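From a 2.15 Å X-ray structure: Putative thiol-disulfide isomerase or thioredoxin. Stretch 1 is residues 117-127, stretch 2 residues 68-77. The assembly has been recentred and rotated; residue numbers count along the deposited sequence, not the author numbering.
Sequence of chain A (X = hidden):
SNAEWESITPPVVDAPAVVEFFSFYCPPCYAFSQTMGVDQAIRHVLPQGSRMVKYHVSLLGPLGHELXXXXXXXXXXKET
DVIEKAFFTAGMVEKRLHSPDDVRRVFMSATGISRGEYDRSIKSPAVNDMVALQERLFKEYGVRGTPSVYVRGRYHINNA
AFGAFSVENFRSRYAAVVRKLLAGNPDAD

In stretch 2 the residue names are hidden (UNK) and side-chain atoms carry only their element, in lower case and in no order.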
# COMPACT_ATOMS: atom_id res chain seq x y z
N GLU A 117 -6.83 22.44 8.80
CA GLU A 117 -5.97 22.11 7.68
C GLU A 117 -6.38 20.77 7.06
O GLU A 117 -6.40 20.62 5.84
CB GLU A 117 -4.51 22.08 8.10
CG GLU A 117 -3.54 21.99 6.93
CD GLU A 117 -3.67 23.18 5.99
OE1 GLU A 117 -3.61 24.33 6.47
OE2 GLU A 117 -3.83 22.96 4.77
N TYR A 118 -6.74 19.80 7.90
CA TYR A 118 -7.22 18.52 7.36
C TYR A 118 -8.42 18.75 6.46
O TYR A 118 -8.43 18.33 5.30
CB TYR A 118 -7.55 17.53 8.47
CG TYR A 118 -8.00 16.19 7.97
CD1 TYR A 118 -9.33 15.96 7.67
CD2 TYR A 118 -7.09 15.15 7.78
CE1 TYR A 118 -9.77 14.72 7.21
CE2 TYR A 118 -7.51 13.90 7.32
CZ TYR A 118 -8.85 13.70 7.03
OH TYR A 118 -9.28 12.48 6.58
N ASP A 119 -9.42 19.48 6.97
CA ASP A 119 -10.67 19.69 6.26
C ASP A 119 -10.45 20.41 4.93
O ASP A 119 -11.13 20.13 3.96
CB ASP A 119 -11.70 20.44 7.12
CG ASP A 119 -12.29 19.55 8.22
OD1 ASP A 119 -12.12 18.31 8.16
OD2 ASP A 119 -12.92 20.10 9.15
N ARG A 120 -9.51 21.35 4.89
CA ARG A 120 -9.22 22.05 3.64
C ARG A 120 -8.39 21.18 2.71
O ARG A 120 -8.55 21.20 1.49
CB ARG A 120 -8.49 23.37 3.92
CG ARG A 120 -9.38 24.45 4.53
CD ARG A 120 -8.64 25.79 4.72
NE ARG A 120 -7.38 25.67 5.48
CZ ARG A 120 -7.26 25.85 6.80
NH1 ARG A 120 -8.31 26.12 7.55
NH2 ARG A 120 -6.08 25.73 7.37
N SER A 121 -7.50 20.40 3.30
CA SER A 121 -6.53 19.66 2.51
C SER A 121 -7.13 18.40 1.92
O SER A 121 -6.83 18.06 0.78
CB SER A 121 -5.32 19.32 3.35
OG SER A 121 -4.54 20.46 3.57
N ILE A 122 -7.96 17.72 2.69
CA ILE A 122 -8.50 16.41 2.31
C ILE A 122 -9.21 16.49 0.96
O ILE A 122 -9.34 15.49 0.24
CB ILE A 122 -9.46 15.84 3.39
CG1 ILE A 122 -9.64 14.32 3.24
CG2 ILE A 122 -10.78 16.60 3.39
CD1 ILE A 122 -8.35 13.52 3.57
N LYS A 123 -9.68 17.69 0.62
CA LYS A 123 -10.43 17.89 -0.61
C LYS A 123 -9.72 18.82 -1.60
O LYS A 123 -10.31 19.29 -2.57
CB LYS A 123 -11.84 18.42 -0.30
CG LYS A 123 -11.87 19.74 0.48
CD LYS A 123 -13.28 20.32 0.46
CE LYS A 123 -13.31 21.79 0.87
NZ LYS A 123 -13.14 21.95 2.34
N SER A 124 -8.43 19.07 -1.34
CA SER A 124 -7.59 19.88 -2.21
C SER A 124 -7.43 19.25 -3.60
O SER A 124 -7.49 18.04 -3.74
CB SER A 124 -6.20 20.02 -1.59
OG SER A 124 -5.59 18.74 -1.46
N PRO A 125 -7.20 20.09 -4.62
CA PRO A 125 -6.91 19.56 -5.96
C PRO A 125 -5.80 18.51 -5.96
O PRO A 125 -5.94 17.48 -6.62
CB PRO A 125 -6.47 20.80 -6.74
CG PRO A 125 -7.24 21.92 -6.10
CD PRO A 125 -7.37 21.55 -4.62
N ALA A 126 -4.72 18.76 -5.22
CA ALA A 126 -3.61 17.82 -5.18
C ALA A 126 -4.01 16.44 -4.62
O ALA A 126 -3.51 15.41 -5.07
CB ALA A 126 -2.45 18.40 -4.40
N VAL A 127 -4.91 16.43 -3.64
CA VAL A 127 -5.41 15.18 -3.08
C VAL A 127 -6.39 14.56 -4.05
O VAL A 127 -6.40 13.35 -4.23
CB VAL A 127 -6.05 15.37 -1.70
CG1 VAL A 127 -6.61 14.05 -1.16
CG2 VAL A 127 -5.04 15.88 -0.77
N UNK A 68 -8.74 5.61 1.10
CA UNK A 68 -8.00 5.93 -0.12
C UNK A 68 -7.69 7.44 -0.23
O UNK A 68 -6.60 7.82 -0.62
c UNK A 68 -8.74 5.44 -1.39
o UNK A 68 -8.80 4.00 -1.40
c UNK A 68 -8.05 5.94 -2.73
N UNK A 69 -8.65 8.27 0.11
CA UNK A 69 -8.47 9.73 0.07
C UNK A 69 -7.53 10.14 1.18
O UNK A 69 -6.68 10.99 0.98
c UNK A 69 -9.82 10.46 0.17
n UNK A 69 -11.54 12.47 -1.51
c UNK A 69 -11.13 12.63 -0.12
c UNK A 69 -11.18 13.30 -2.49
n UNK A 69 -10.43 14.36 -2.22
c UNK A 69 -9.74 12.02 0.13
n UNK A 69 -11.58 13.07 -3.74
N UNK A 70 -7.67 9.52 2.35
CA UNK A 70 -6.78 9.81 3.47
C UNK A 70 -5.35 9.45 3.09
O UNK A 70 -4.41 10.21 3.37
c UNK A 70 -7.23 9.06 4.72
N UNK A 71 -5.18 8.30 2.43
CA UNK A 71 -3.87 7.88 1.94
C UNK A 71 -3.33 8.83 0.86
O UNK A 71 -2.14 9.12 0.81
c UNK A 71 -2.11 5.65 -0.20
n UNK A 71 -0.84 5.11 -0.08
c UNK A 71 -3.96 6.46 1.38
c UNK A 71 -0.54 4.96 1.25
c UNK A 71 0.62 4.44 1.85
c UNK A 71 -0.42 4.92 4.00
c UNK A 71 -2.63 5.88 1.06
c UNK A 71 -1.64 5.44 2.00
c UNK A 71 0.66 4.43 3.23
c UNK A 71 -1.56 5.42 3.40
N UNK A 72 -4.20 9.25 -0.04
CA UNK A 72 -3.82 10.25 -1.04
C UNK A 72 -3.25 11.48 -0.32
O UNK A 72 -2.26 12.07 -0.75
c UNK A 72 -5.06 10.61 -1.88
N UNK A 73 -3.84 11.84 0.82
CA UNK A 73 -3.39 13.02 1.55
C UNK A 73 -2.01 12.75 2.15
O UNK A 73 -1.08 13.56 2.00
c UNK A 73 -4.41 13.44 2.64
c UNK A 73 -5.01 14.93 4.55
c UNK A 73 -3.98 14.66 3.45
c UNK A 73 -3.78 15.89 2.54
N UNK A 74 -1.89 11.61 2.83
CA UNK A 74 -0.59 11.13 3.29
C UNK A 74 0.49 11.20 2.19
O UNK A 74 1.59 11.67 2.43
c UNK A 74 -0.71 9.68 3.77
N UNK A 75 0.20 10.67 1.01
CA UNK A 75 1.18 10.72 -0.08
C UNK A 75 1.54 12.18 -0.43
O UNK A 75 2.70 12.55 -0.49
c UNK A 75 0.26 8.48 -1.11
se UNK A 75 -0.56 7.70 -2.74
c UNK A 75 1.15 7.32 -3.53
c UNK A 75 0.64 9.97 -1.32
N UNK A 76 0.54 13.02 -0.66
CA UNK A 76 0.82 14.42 -0.94
C UNK A 76 1.73 15.04 0.14
O UNK A 76 2.66 15.78 -0.19
c UNK A 76 -1.20 14.80 -2.37
c UNK A 76 -0.15 16.75 -1.15
c UNK A 76 -0.46 15.24 -1.10
N UNK A 77 1.50 14.69 1.40
CA UNK A 77 2.21 15.29 2.53
C UNK A 77 3.49 14.55 2.89
O UNK A 77 4.23 14.98 3.77
c UNK A 77 0.17 16.31 3.73
c UNK A 77 0.28 16.42 6.74
se UNK A 77 -1.00 16.17 5.31
c UNK A 77 1.33 15.35 3.80

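Position 68 has three side-chain atoms: one carbon that carries an oxygen and a second carbon. A branch of this kind at CB is threonine. Thr68 does not reach stretch 1, and its hydroxyl is hydrogen-bonded elsewhere in the structure.

Position 69 has three carbons in a row, then a nitrogen, then a carbon that carries two more nitrogens. One terminal nitrogen reaches Ile122 O, and the carbons pack on Ile122 and Val127. The end is a guanidinium group, so the residue is arginine. Arg69 NH1 donates a hydrogen bond to Ile122 O at 2.9 Å, with an N-H...acceptor angle of 159°. The acceptor lies near the guanidinium plane, as suits a donor whose hydrogens lie in that plane. The aliphatic part also packs: Arg69 CG is 3.9 Å from Ile122 CG1 and 3.9 Å from Val127 CG1.

Position 70 has a single side-chain carbon. The CB of position 70 is 4.4 Å from Tyr118 OH, and the CA of position 70 is 4.0 Å from Ile122 CD1. The residue is alanine. Ile122 comes close to the helix backbone at Ala70, where the side chain is a single carbon.

Position 71 has one carbon followed by fused five- and six-membered rings holding eight carbons and one nitrogen. This is an indole, so the residue is tryptophan. The CA-to-CB bond of Trp71 points away from stretch 1, and the ring makes no contact with it.

Position 72 again has one carbon. The CA-to-CB bond points toward stretch 1, and the CB of position 72 lies 3.8 Å from Val127 CG1. The residue is alanine, and Ala72 forms part of the pocket for Val127.

Position 73 has four carbons, forked at the second. The two end carbons touch Tyr118, Ser121, Ile122 and Val127. The chain is leucine. Leu73 CD1 is 3.5 Å from Val127 CG2 and 3.8 Å from Ser121 CB. Leu73 CD2 is 3.8 Å from Ile122 CD1 and 3.8 Å from Tyr118 CD2.

Position 74 has one carbon and is alanine. Ala74 is out of reach of stretch 1.

Position 75 is an unbranched chain of two carbons, selenium and a carbon. This is selenomethionine, Met75. It too is out of reach.

Position 76 has three carbons, one carrying the other two. Its CA-to-CB bond points toward stretch 1, and its end carbons touch Ala126 and Val127. This is valine. Val76 CG2 is 3.6 Å from Ala126 O and 4.3 Å from Val127 CG2.

Position 77 repeats the chain of two carbons, selenium and a carbon. Its side chain comes no nearer than 5.7 Å to stretch 1. Met77 is a second selenomethionine.

The contact is mainly apolar. Val127 is a knob in a hole formed by Arg69, Ala72, Leu73 and Val76. Leu73 also meets Tyr118, Ser121 and Ile122, so it joins both helical segments of stretch 1 to the same helix. Between those segments, Ser124 caps the second: its OG accepts from Val127 N at 3.2 Å. The Arg69 hydrogen bond to Ile122 O adds one directed polar link to this packing. Together the two stretches bury 492 Å².

Stretch 2, residues 68-77: TRAWALAMVM
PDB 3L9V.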